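Local coordinates for uncharacterized protein YhfS (Escherichia coli, PDB 4J8L) that is of unknown function but carries pyridoxal 5'-phosphate covalently attached to a lysine, and is only tentatively assigned a cysteine synthase-like activity, at residues 189-194 against 204-209; 61-66 against 179-184; 57-62 against 234-239; 4-9 against 140-145. One frame throughout, in Å; residues are numbered along the deposited sequence.

Interaction 1: 189-194 against 204-209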
loop_
_atom_site.group_PDB
_atom_site.type_symbol
_atom_site.label_atom_id
_atom_site.label_comp_id
_atom_site.label_asym_id
_atom_site.label_seq_id
_atom_site.Cartn_x
_atom_site.Cartn_y
_atom_site.Cartn_z
ATOM N N VAL A 189 11.940 7.082 -5.724
ATOM C CA VAL A 189 11.444 6.951 -4.353
ATOM C C VAL A 189 10.190 6.101 -4.301
ATOM O O VAL A 189 9.350 6.156 -5.214
ATOM C CB VAL A 189 11.114 8.313 -3.674
ATOM C CG1 VAL A 189 12.385 9.053 -3.247
ATOM C CG2 VAL A 189 10.243 9.182 -4.576
ATOM N N SER A 190 10.098 5.311 -3.233
ATOM C CA SER A 190 8.873 4.627 -2.825
ATOM C C SER A 190 8.137 5.468 -1.799
ATOM O O SER A 190 8.751 6.250 -1.077
ATOM C CB SER A 190 9.205 3.282 -2.174
ATOM O OG SER A 190 9.326 2.239 -3.124
ATOM N N THR A 191 6.819 5.302 -1.717
ATOM C CA THR A 191 6.059 5.968 -0.669
ATOM C C THR A 191 5.049 4.996 -0.078
ATOM O O THR A 191 4.505 4.150 -0.784
ATOM C CB THR A 191 5.280 7.192 -1.193
ATOM O OG1 THR A 191 4.309 6.765 -2.158
ATOM C CG2 THR A 191 6.192 8.225 -1.810
ATOM N N PHE A 192 4.795 5.122 1.216
ATOM C CA PHE A 192 3.755 4.312 1.848
ATOM C C PHE A 192 3.313 4.832 3.201
ATOM O O PHE A 192 4.098 5.441 3.924
ATOM C CB PHE A 192 4.179 2.839 1.980
ATOM C CG PHE A 192 5.518 2.624 2.632
ATOM C CD1 PHE A 192 6.677 2.585 1.864
ATOM C CD2 PHE A 192 5.618 2.399 4.008
ATOM C CE1 PHE A 192 7.917 2.359 2.451
ATOM C CE2 PHE A 192 6.862 2.175 4.606
ATOM C CZ PHE A 192 8.009 2.153 3.826
ATOM N N SER A 193 2.049 4.569 3.534
ATOM C CA SER A 193 1.535 4.761 4.887
ATOM C C SER A 193 2.107 3.731 5.859
ATOM O O SER A 193 2.099 2.537 5.580
ATOM C CB SER A 193 0.005 4.637 4.886
ATOM O OG SER A 193 -0.494 4.540 6.210
ATOM N N CYS A 194 2.592 4.184 7.009
ATOM C CA CYS A 194 2.987 3.229 8.049
ATOM C C CYS A 194 1.786 2.764 8.868
ATOM O O CYS A 194 1.850 1.726 9.517
ATOM C CB CYS A 194 4.067 3.796 8.959
ATOM S SG CYS A 194 5.582 4.157 8.018
ATOM N N GLY A 204 3.810 8.502 7.516
ATOM C CA GLY A 204 4.118 7.926 6.220
ATOM C C GLY A 204 5.616 7.864 6.019
ATOM O O GLY A 204 6.370 8.458 6.781
ATOM N N ALA A 205 6.050 7.130 4.999
ATOM C CA ALA A 205 7.475 6.999 4.710
ATOM C C ALA A 205 7.762 7.293 3.251
ATOM O O ALA A 205 7.023 6.859 2.375
ATOM C CB ALA A 205 7.953 5.589 5.066
ATOM N N VAL A 206 8.841 8.031 2.994
ATOM C CA VAL A 206 9.375 8.149 1.641
ATOM C C VAL A 206 10.750 7.500 1.683
ATOM O O VAL A 206 11.557 7.824 2.543
ATOM C CB VAL A 206 9.509 9.604 1.200
ATOM C CG1 VAL A 206 9.977 9.680 -0.253
ATOM C CG2 VAL A 206 8.172 10.329 1.344
ATOM N N VAL A 207 11.014 6.568 0.771
ATOM C CA VAL A 207 12.253 5.795 0.828
ATOM C C VAL A 207 12.877 5.774 -0.564
ATOM O O VAL A 207 12.217 5.410 -1.531
ATOM C CB VAL A 207 11.978 4.337 1.279
ATOM C CG1 VAL A 207 13.293 3.564 1.421
ATOM C CG2 VAL A 207 11.183 4.295 2.604
ATOM N N GLY A 208 14.137 6.173 -0.678
ATOM C CA GLY A 208 14.788 6.135 -1.975
ATOM C C GLY A 208 16.057 6.952 -2.073
ATOM O O GLY A 208 16.854 6.987 -1.144
ATOM N N ASP A 209 16.232 7.617 -3.207
ATOM C CA ASP A 209 17.466 8.344 -3.503
ATOM C C ASP A 209 17.697 9.528 -2.567
ATOM O O ASP A 209 16.768 10.278 -2.251
ATOM C CB ASP A 209 17.450 8.827 -4.957
ATOM C CG ASP A 209 17.485 7.685 -5.957
ATOM O OD1 ASP A 209 17.699 6.517 -5.558
ATOM O OD2 ASP A 209 17.314 7.961 -7.162
#
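Ser-190 and Val-207 face each other as a hydrogen-bonded antiparallel pair, and two residues along Phe-192 and Ala-205 form the next one. In the first pair Ser-190 N gives its hydrogen to Val-207 O at 2.7 Å and Val-207 N returns one to Ser-190 O; in the second Phe-192 N bonds Ala-205 O and Ala-205 N bonds Phe-192 O at 2.8 Å. Between them Thr-191 and Val-206 form a closer, non-hydrogen-bonded pair, where Thr-191 CA lies 3.3 Å from Ala-205 O.

The apolar contacts divide between the two faces of the sheet. On the face of Phe-192, chi1 of 52° sets CG between the backbone N and the carbonyl carbon, and the ring lies over Ala-205. Ala-205 CB makes a CH-pi contact 3.9 Å from the ring centroid, displaced toward CE2 and CZ, while Val-207 CG2 meets CE1 obliquely at 3.8 Å. Cys-194 SG touches the same Ala-205 CB. Elsewhere Val-189 CB packs on Val-206 CG1 at 3.9 Å. An alanine in place of Phe-192 would probably leave the methyls of Ala-205 and Val-207 without their aromatic cover and open a gap on this face.

Gly-208 lies tight against Val-189: a CB there would collide with Val-189 CA.

The hydroxyls find partners outside the two strands: Ser-190 OG bonds Asp-171, Thr-191 OG1 the carbonyl of Thr-169, and Ser-193 OG the backbone N of the cofactor-bearing lysine at position 196. Four backbone bonds set the register, hydrocarbon packing fills the Phe-192 face, and the hydroxyls are bonded to neighbouring residues, as suits a buried hairpin leading into the cofactor-bearing loop.

Interaction 2: 61-66 against 179-184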
loop_
_atom_site.group_PDB
_atom_site.type_symbol
_atom_site.label_atom_id
_atom_site.label_comp_id
_atom_site.label_asym_id
_atom_site.label_seq_id
_atom_site.Cartn_x
_atom_site.Cartn_y
_atom_site.Cartn_z
ATOM N N ASP A 61 18.065 1.200 4.672
ATOM C CA ASP A 61 18.871 0.003 4.557
ATOM C C ASP A 61 18.000 -1.215 4.215
ATOM O O ASP A 61 18.316 -1.974 3.307
ATOM C CB ASP A 61 19.645 -0.208 5.863
ATOM C CG ASP A 61 20.615 -1.360 5.788
ATOM O OD1 ASP A 61 20.868 -1.989 6.838
ATOM O OD2 ASP A 61 21.132 -1.630 4.684
ATOM N N ALA A 62 16.892 -1.380 4.934
ATOM C CA ALA A 62 16.024 -2.546 4.769
ATOM C C ALA A 62 15.388 -2.599 3.386
ATOM O O ALA A 62 15.157 -3.680 2.844
ATOM C CB ALA A 62 14.951 -2.559 5.844
ATOM N N PHE A 63 15.122 -1.431 2.810
ATOM C CA PHE A 63 14.532 -1.371 1.473
ATOM C C PHE A 63 15.534 -1.000 0.379
ATOM O O PHE A 63 15.153 -0.505 -0.680
ATOM C CB PHE A 63 13.302 -0.452 1.456
ATOM C CG PHE A 63 12.158 -0.962 2.297
ATOM C CD1 PHE A 63 11.435 -2.076 1.897
ATOM C CD2 PHE A 63 11.788 -0.318 3.469
ATOM C CE1 PHE A 63 10.381 -2.555 2.653
ATOM C CE2 PHE A 63 10.727 -0.788 4.232
ATOM C CZ PHE A 63 10.026 -1.914 3.825
ATOM N N HIS A 64 16.812 -1.254 0.650
ATOM C CA HIS A 64 17.870 -1.169 -0.357
ATOM C C HIS A 64 17.909 0.189 -1.039
ATOM O O HIS A 64 18.051 0.291 -2.260
ATOM C CB HIS A 64 17.718 -2.312 -1.360
ATOM C CG HIS A 64 17.656 -3.659 -0.711
ATOM N ND1 HIS A 64 16.469 -4.296 -0.426
ATOM C CD2 HIS A 64 18.638 -4.469 -0.247
ATOM C CE1 HIS A 64 16.721 -5.452 0.164
ATOM N NE2 HIS A 64 18.031 -5.581 0.279
ATOM N N ALA A 65 17.786 1.229 -0.225
ATOM C CA ALA A 65 17.740 2.596 -0.707
ATOM C C ALA A 65 18.826 3.425 -0.039
ATOM O O ALA A 65 19.398 3.023 0.974
ATOM C CB ALA A 65 16.366 3.205 -0.434
ATOM N N GLN A 66 19.112 4.580 -0.622
ATOM C CA GLN A 66 20.121 5.468 -0.078
ATOM C C GLN A 66 19.667 6.142 1.211
ATOM O O GLN A 66 20.473 6.366 2.122
ATOM C CB GLN A 66 20.462 6.527 -1.107
ATOM C CG GLN A 66 21.193 5.965 -2.309
ATOM C CD GLN A 66 21.564 7.025 -3.313
ATOM O OE1 GLN A 66 20.982 8.106 -3.334
ATOM N NE2 GLN A 66 22.552 6.726 -4.149
ATOM N N ALA A 179 7.949 -9.143 -3.069
ATOM C CA ALA A 179 9.409 -9.241 -3.002
ATOM C C ALA A 179 10.118 -7.883 -3.052
ATOM O O ALA A 179 11.088 -7.653 -2.319
ATOM C CB ALA A 179 9.930 -10.153 -4.103
ATOM N N ARG A 180 9.653 -6.995 -3.929
ATOM C CA ARG A 180 10.322 -5.711 -4.136
ATOM C C ARG A 180 9.334 -4.552 -4.253
ATOM O O ARG A 180 8.447 -4.579 -5.101
ATOM C CB ARG A 180 11.186 -5.759 -5.400
ATOM C CG ARG A 180 12.367 -6.733 -5.320
ATOM C CD ARG A 180 13.371 -6.497 -6.463
ATOM N NE ARG A 180 12.805 -6.795 -7.777
ATOM C CZ ARG A 180 13.370 -6.460 -8.934
ATOM N NH1 ARG A 180 14.523 -5.804 -8.952
ATOM N NH2 ARG A 180 12.777 -6.778 -10.076
ATOM N N ILE A 181 9.491 -3.536 -3.408
ATOM C CA ILE A 181 8.743 -2.294 -3.587
ATOM C C ILE A 181 9.463 -1.402 -4.599
ATOM O O ILE A 181 10.556 -1.736 -5.049
ATOM C CB ILE A 181 8.476 -1.553 -2.259
ATOM C CG1 ILE A 181 9.769 -1.086 -1.593
ATOM C CG2 ILE A 181 7.736 -2.467 -1.284
ATOM C CD1 ILE A 181 9.514 -0.142 -0.415
ATOM N N GLY A 182 8.850 -0.279 -4.957
ATOM C CA GLY A 182 9.340 0.550 -6.060
ATOM C C GLY A 182 10.823 0.891 -5.999
ATOM O O GLY A 182 11.546 0.697 -6.976
ATOM N N CYS A 183 11.289 1.389 -4.856
ATOM C CA CYS A 183 12.692 1.794 -4.740
ATOM C C CYS A 183 13.659 0.616 -4.818
ATOM O O CYS A 183 14.868 0.814 -4.940
ATOM C CB CYS A 183 12.940 2.590 -3.453
ATOM S SG CYS A 183 12.678 1.670 -1.927
ATOM N N GLU A 184 13.134 -0.602 -4.737
ATOM C CA GLU A 184 13.967 -1.795 -4.833
ATOM C C GLU A 184 14.012 -2.342 -6.252
ATOM O O GLU A 184 14.770 -3.267 -6.542
ATOM C CB GLU A 184 13.469 -2.889 -3.883
ATOM C CG GLU A 184 13.436 -2.464 -2.428
ATOM C CD GLU A 184 12.919 -3.557 -1.509
ATOM O OE1 GLU A 184 11.741 -3.955 -1.653
ATOM O OE2 GLU A 184 13.697 -4.016 -0.646
HETATM O O HOH W 1 17.136 2.333 -4.126
#
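The backbones stay well apart, CA atoms of His-64 and Glu-184 being 6.0 Å from each other, as the chain leaving helix 50-62 passes the short 3-10 turn 182-184. Both carboxylate oxygens of Glu-184 are employed, one across the contact and one within its own segment. Its chain runs extended beyond CG (chi2 179°), which carries CD out toward His-64. OE2 takes the hydrogen of His-64 ND1 at 2.8 Å; it lies in the plane of the imidazole, at the ring edge, and is met on its anti side, the ring and carboxylate planes being 25° apart. OE1 uses its anti lone pair for Ile-181 N, so the carboxylate is gripped from both ends. The nearby carboxylate would probably favour a protonated imidazole.

His-64 is the C-prime residue of a Schellman motif that closes the helix: Ala-65 N bonds Ala-60 O, and His-64 N bonds Asp-61 O.

Over one face of the Phe-63 ring sits Ile-181 CD1, in a CH-pi contact 4.0 Å from the centroid. Glu-184 OE2 stands at the edge of that ring, and Cys-183 SG packs on Phe-63 CB. A water donates to both His-64 O and Cys-183 O, and Val-207 of strand 203-208 backs Phe-63, Ala-65 and Cys-183.

Interaction 3: 57-62 against 234-239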
loop_
_atom_site.group_PDB
_atom_site.type_symbol
_atom_site.label_atom_id
_atom_site.label_comp_id
_atom_site.label_asym_id
_atom_site.label_seq_id
_atom_site.Cartn_x
_atom_site.Cartn_y
_atom_site.Cartn_z
ATOM N N GLN A 57 17.341 5.579 8.825
ATOM C CA GLN A 57 18.490 4.845 8.306
ATOM C C GLN A 57 18.170 3.359 8.172
ATOM O O GLN A 57 18.557 2.717 7.196
ATOM C CB GLN A 57 19.728 5.058 9.192
ATOM C CG GLN A 57 20.299 6.475 9.078
ATOM C CD GLN A 57 21.357 6.759 10.116
ATOM O OE1 GLN A 57 21.701 5.892 10.916
ATOM N NE2 GLN A 57 21.884 7.980 10.109
ATOM N N VAL A 58 17.477 2.808 9.167
ATOM C CA VAL A 58 17.105 1.398 9.116
ATOM C C VAL A 58 16.155 1.135 7.950
ATOM O O VAL A 58 16.320 0.163 7.207
ATOM C CB VAL A 58 16.435 0.944 10.430
ATOM C CG1 VAL A 58 15.826 -0.432 10.265
ATOM C CG2 VAL A 58 17.455 0.929 11.557
ATOM N N LEU A 59 15.159 1.998 7.796
ATOM C CA LEU A 59 14.213 1.847 6.688
ATOM C C LEU A 59 14.938 1.886 5.340
ATOM O O LEU A 59 14.679 1.058 4.465
ATOM C CB LEU A 59 13.142 2.935 6.724
ATOM C CG LEU A 59 12.186 2.877 7.908
ATOM C CD1 LEU A 59 11.101 3.933 7.757
ATOM C CD2 LEU A 59 11.584 1.501 8.007
ATOM N N ALA A 60 15.849 2.840 5.171
ATOM C CA ALA A 60 16.583 2.945 3.912
ATOM C C ALA A 60 17.365 1.668 3.644
ATOM O O ALA A 60 17.335 1.117 2.541
ATOM C CB ALA A 60 17.527 4.141 3.935
ATOM N N ASP A 61 18.065 1.200 4.672
ATOM C CA ASP A 61 18.871 0.003 4.557
ATOM C C ASP A 61 18.000 -1.215 4.215
ATOM O O ASP A 61 18.316 -1.974 3.307
ATOM C CB ASP A 61 19.645 -0.208 5.863
ATOM C CG ASP A 61 20.615 -1.360 5.788
ATOM O OD1 ASP A 61 20.868 -1.989 6.838
ATOM O OD2 ASP A 61 21.132 -1.630 4.684
ATOM N N ALA A 62 16.892 -1.380 4.934
ATOM C CA ALA A 62 16.024 -2.546 4.769
ATOM C C ALA A 62 15.388 -2.599 3.386
ATOM O O ALA A 62 15.157 -3.680 2.844
ATOM C CB ALA A 62 14.951 -2.559 5.844
ATOM N N GLU A 234 7.575 2.897 16.858
ATOM C CA GLU A 234 6.341 2.163 16.581
ATOM C C GLU A 234 6.243 1.747 15.111
ATOM O O GLU A 234 5.675 0.696 14.793
ATOM C CB GLU A 234 5.101 2.961 16.989
ATOM C CG GLU A 234 3.824 2.128 16.928
ATOM C CD GLU A 234 2.592 2.881 17.378
ATOM O OE1 GLU A 234 2.743 3.876 18.122
ATOM O OE2 GLU A 234 1.475 2.465 16.983
ATOM N N VAL A 235 6.800 2.565 14.223
ATOM C CA VAL A 235 6.855 2.206 12.813
ATOM C C VAL A 235 7.662 0.914 12.651
ATOM O O VAL A 235 7.243 -0.004 11.950
ATOM C CB VAL A 235 7.514 3.319 11.962
ATOM C CG1 VAL A 235 7.832 2.803 10.556
ATOM C CG2 VAL A 235 6.593 4.540 11.884
ATOM N N LEU A 236 8.834 0.851 13.275
ATOM C CA LEU A 236 9.637 -0.367 13.195
ATOM C C LEU A 236 8.910 -1.573 13.772
ATOM O O LEU A 236 8.958 -2.660 13.194
ATOM C CB LEU A 236 10.964 -0.208 13.939
ATOM C CG LEU A 236 12.023 0.684 13.325
ATOM C CD1 LEU A 236 13.281 0.562 14.185
ATOM C CD2 LEU A 236 12.287 0.257 11.897
ATOM N N ARG A 237 8.270 -1.392 14.926
ATOM C CA ARG A 237 7.543 -2.487 15.569
ATOM C C ARG A 237 6.496 -3.057 14.621
ATOM O O ARG A 237 6.377 -4.277 14.462
ATOM C CB ARG A 237 6.875 -2.020 16.865
ATOM C CG ARG A 237 6.012 -3.080 17.551
ATOM C CD ARG A 237 5.415 -2.538 18.846
ATOM N NE ARG A 237 6.266 -1.494 19.410
ATOM C CZ ARG A 237 5.831 -0.522 20.204
ATOM N NH1 ARG A 237 4.550 -0.468 20.546
ATOM N NH2 ARG A 237 6.680 0.394 20.655
ATOM N N GLY A 238 5.736 -2.172 13.989
ATOM C CA GLY A 238 4.681 -2.624 13.099
ATOM C C GLY A 238 5.256 -3.338 11.891
ATOM O O GLY A 238 4.773 -4.394 11.476
ATOM N N LEU A 239 6.317 -2.763 11.340
ATOM C CA LEU A 239 6.944 -3.303 10.151
ATOM C C LEU A 239 7.558 -4.677 10.384
ATOM O O LEU A 239 7.557 -5.508 9.485
ATOM C CB LEU A 239 8.008 -2.328 9.662
ATOM C CG LEU A 239 8.263 -2.160 8.172
ATOM C CD1 LEU A 239 6.989 -1.916 7.373
ATOM C CD2 LEU A 239 9.188 -0.983 8.025
#
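Leu-59 reaches out from helix 57-62 and, with Val-58, makes every contact with helix 234-239. The two segments run at 32° to each other with their axes 11.5 Å apart, so the helices meet only through side-chain methyls, not through close backbones. No hydrogen bond crosses between them.

Leu-59 has CG anti to the carbonyl carbon (chi1 -67°), beside its own backbone N, and CD1 anti to CA (chi2 -175°). Its two methyls are used differently. CD2 meets Leu-239 CD2 at 3.5 Å, tighter than carbon atoms usually come, and also touches Leu-236 CD2 at 4.1 Å; CD1 goes to Val-235 CG1 at the longer distance of 4.4 Å. Leu-236 repeats the Leu-59 conformation closely, and its CD2 touches both Leu-59 CD2 and Val-58 CG1, the latter 4.0 Å away. Val-58 contributes that CG1 from the position anti to its backbone N. Leu-239 departs from its neighbours: its chi1 of -145° puts CG off the usual staggered positions, and CD2 makes the close contact. Across the contact the leucines cross each other at a slant, with methyl against methyl.

Around these residues the apolar layer goes on. Leu-59 also packs on Ala-68 and Leu-70 of strand 67-72, Val-58 on Leu-21 of helix 11-28, and Leu-239 on Leu-197, next to the cofactor lysine; Val-235 touches Cys-194. The contact is plain helix-to-helix packing, in which helix 50-62 and the long helix 229-261 share a hydrophobic layer beside the edge strand 67-72 of the large mixed sheet in a PLP-dependent aminotransferase-like fold.

Interaction 4: 4-9 against 140-145. With ACY (acetic acid), chain E.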
loop_
_atom_site.group_PDB
_atom_site.type_symbol
_atom_site.label_atom_id
_atom_site.label_comp_id
_atom_site.label_asym_id
_atom_site.label_seq_id
_atom_site.Cartn_x
_atom_site.Cartn_y
_atom_site.Cartn_z
ATOM N N PHE A 4 -5.114 -9.812 -12.143
ATOM C CA PHE A 4 -3.686 -10.097 -12.078
ATOM C C PHE A 4 -3.135 -9.581 -10.763
ATOM O O PHE A 4 -2.424 -8.575 -10.732
ATOM C CB PHE A 4 -2.959 -9.428 -13.243
ATOM C CG PHE A 4 -3.489 -9.825 -14.588
ATOM C CD1 PHE A 4 -2.976 -10.929 -15.247
ATOM C CD2 PHE A 4 -4.509 -9.103 -15.191
ATOM C CE1 PHE A 4 -3.461 -11.298 -16.488
ATOM C CE2 PHE A 4 -4.999 -9.468 -16.438
ATOM C CZ PHE A 4 -4.475 -10.567 -17.084
ATOM N N PRO A 5 -3.467 -10.271 -9.663
ATOM C CA PRO A 5 -3.025 -9.804 -8.348
ATOM C C PRO A 5 -1.511 -9.854 -8.180
ATOM O O PRO A 5 -0.821 -10.603 -8.879
ATOM C CB PRO A 5 -3.707 -10.774 -7.373
ATOM C CG PRO A 5 -4.096 -11.957 -8.184
ATOM C CD PRO A 5 -4.324 -11.468 -9.581
ATOM N N LEU A 6 -1.003 -9.038 -7.264
ATOM C CA LEU A 6 0.415 -9.049 -6.931
ATOM C C LEU A 6 0.773 -10.395 -6.328
ATOM O O LEU A 6 -0.085 -11.081 -5.769
ATOM C CB LEU A 6 0.730 -7.932 -5.938
ATOM C CG LEU A 6 0.366 -6.529 -6.429
ATOM C CD1 LEU A 6 0.780 -5.497 -5.377
ATOM C CD2 LEU A 6 1.033 -6.242 -7.761
ATOM N N GLN A 7 2.045 -10.765 -6.439
ATOM C CA GLN A 7 2.525 -12.056 -5.959
ATOM C C GLN A 7 2.864 -12.004 -4.468
ATOM O O GLN A 7 3.802 -11.311 -4.065
ATOM C CB GLN A 7 3.763 -12.464 -6.768
ATOM C CG GLN A 7 4.385 -13.790 -6.348
ATOM C CD GLN A 7 3.494 -14.979 -6.642
ATOM O OE1 GLN A 7 3.184 -15.770 -5.749
ATOM N NE2 GLN A 7 3.088 -15.122 -7.899
ATOM N N SER A 8 2.109 -12.747 -3.654
ATOM C CA SER A 8 2.302 -12.747 -2.206
ATOM C C SER A 8 3.580 -13.474 -1.799
ATOM O O SER A 8 4.004 -14.427 -2.452
ATOM C CB SER A 8 1.121 -13.434 -1.511
ATOM O OG SER A 8 -0.115 -12.817 -1.828
ATOM N N LEU A 9 4.180 -13.028 -0.702
ATOM C CA LEU A 9 5.301 -13.751 -0.118
ATOM C C LEU A 9 4.818 -15.023 0.560
ATOM O O LEU A 9 3.738 -15.049 1.167
ATOM C CB LEU A 9 6.042 -12.882 0.906
ATOM C CG LEU A 9 6.625 -11.569 0.366
ATOM C CD1 LEU A 9 7.309 -10.790 1.484
ATOM C CD2 LEU A 9 7.598 -11.832 -0.777
ATOM N N VAL A 140 3.768 5.871 -10.420
ATOM C CA VAL A 140 3.317 4.523 -10.736
ATOM C C VAL A 140 2.693 3.902 -9.499
ATOM O O VAL A 140 3.322 3.854 -8.441
ATOM C CB VAL A 140 4.478 3.627 -11.229
ATOM C CG1 VAL A 140 3.938 2.293 -11.732
ATOM C CG2 VAL A 140 5.292 4.333 -12.322
ATOM N N GLN A 141 1.449 3.443 -9.615
ATOM C CA GLN A 141 0.824 2.769 -8.478
ATOM C C GLN A 141 1.206 1.297 -8.482
ATOM O O GLN A 141 1.153 0.632 -9.515
ATOM C CB GLN A 141 -0.702 2.937 -8.485
ATOM C CG GLN A 141 -1.367 2.343 -7.243
ATOM C CD GLN A 141 -2.814 2.743 -7.083
ATOM O OE1 GLN A 141 -3.221 3.839 -7.479
ATOM N NE2 GLN A 141 -3.609 1.854 -6.502
ATOM N N HIS A 142 1.592 0.791 -7.312
ATOM C CA HIS A 142 1.999 -0.601 -7.184
ATOM C C HIS A 142 0.786 -1.546 -7.228
ATOM O O HIS A 142 0.733 -2.472 -8.042
ATOM C CB HIS A 142 2.812 -0.790 -5.893
ATOM C CG HIS A 142 3.622 -2.050 -5.867
ATOM N ND1 HIS A 142 4.801 -2.165 -5.159
ATOM C CD2 HIS A 142 3.419 -3.255 -6.457
ATOM C CE1 HIS A 142 5.296 -3.380 -5.323
ATOM N NE2 HIS A 142 4.474 -4.061 -6.103
ATOM N N THR A 143 -0.192 -1.311 -6.357
ATOM C CA THR A 143 -1.407 -2.120 -6.385
ATOM C C THR A 143 -2.217 -1.831 -7.646
ATOM O O THR A 143 -2.006 -0.823 -8.316
ATOM C CB THR A 143 -2.302 -1.883 -5.159
ATOM O OG1 THR A 143 -2.592 -0.485 -5.032
ATOM C CG2 THR A 143 -1.613 -2.392 -3.899
ATOM N N ARG A 144 -3.149 -2.726 -7.942
ATOM C CA ARG A 144 -3.969 -2.628 -9.146
ATOM C C ARG A 144 -5.096 -1.601 -9.036
ATOM O O ARG A 144 -5.895 -1.627 -8.098
ATOM C CB ARG A 144 -4.560 -3.998 -9.484
ATOM C CG ARG A 144 -3.530 -5.112 -9.658
ATOM C CD ARG A 144 -2.471 -4.735 -10.683
ATOM N NE ARG A 144 -1.611 -5.866 -11.038
ATOM C CZ ARG A 144 -0.506 -5.770 -11.774
ATOM N NH1 ARG A 144 -0.098 -4.587 -12.218
ATOM N NH2 ARG A 144 0.198 -6.856 -12.060
ATOM N N GLN A 145 -5.188 -0.727 -10.035
ATOM C CA GLN A 145 -6.207 0.318 -10.057
ATOM C C GLN A 145 -7.488 -0.139 -10.738
ATOM O O GLN A 145 -8.551 0.460 -10.556
ATOM C CB GLN A 145 -5.664 1.543 -10.788
ATOM C CG GLN A 145 -4.492 2.193 -10.067
ATOM C CD GLN A 145 -3.671 3.050 -10.999
ATOM O OE1 GLN A 145 -2.675 2.588 -11.556
ATOM N NE2 GLN A 145 -4.091 4.303 -11.191
HETATM C C ACY E . -0.493 -9.474 -1.169
HETATM O O ACY E . -1.166 -8.473 -0.836
HETATM O OXT ACY E . -0.606 -10.602 -0.621
HETATM C CH3 ACY E . 0.510 -9.304 -2.276
HETATM O O HOH W 2 0.601 -9.427 -11.011
#
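Phe-4 O is held by the guanidinium of Arg-144, which provides the polar part of this contact. Arg-144 NE donates the main bond, 2.8 Å with an N-H...O angle of 160°, and the oxygen lies close to the guanidinium plane, at its edge. Arg-144 NH2 adds a weak bond to the same oxygen at 3.4 Å. NH2 has a better partner in a water at 2.8 Å, which in turn donates to Pro-5 O. The side chain gets there by bending at chi2 (-54°), which folds CD back. Tyr-151 also engages the group, its carbonyl O accepting from NH1 and its ring making a cation-pi contact. A leucine in place of Arg-144 would probably leave Phe-4 O without its two guanidinium donors and the bridging water without one of its mates.

The apolar part belongs to Leu-6. Its CD1 meets His-142 CD2 at 3.6 Å, obliquely to the ring, and also approaches Thr-143 CG2, while CD2 sits over one face of the Arg-144 guanidinium, offset toward its rim. His-142 ND1 bonds Asp-171, which probably helps hold the ring in place beside the leucine.

An acetic acid molecule, probably from the crystallisation liquor, accepts a bond from Ser-8 OG at 2.6 Å, and its methyl lies against Leu-6 CB.

The N-terminal segment 4-9 precedes helix 11-28 and runs past the C-terminal end of strand 137-141, in the large sheet. Strand 268-275 of the smaller antiparallel sheet comes in at the same place: Asn-275 bonds Leu-6 N and packs against Thr-143 and Arg-144, while helix 153-162 touches His-142 through Leu-153.

In the fold
Interaction 3 is wholly buried and interaction 1 almost so, but one is methyl packing without a polar atom and the other a backbone-bonded strand pair. Interaction 2, partly open to solvent, uses a carboxylate-imidazole hydrogen bond and a water instead. It shares helix 50-62 with interaction 3 and meets interaction 1 where Ser-190 OG probably bonds Cys-183 N. Interactions 1 and 3 also touch, Cys-194 SG against Val-235 CG1, so these three form one cluster around the hairpin. Interaction 4, largely buried though Phe-4 and Leu-6 are partly exposed, reaches the same sheet from another strand, mixes an arginine-carbonyl grip with leucine packing, and touches interaction 2 through His-142.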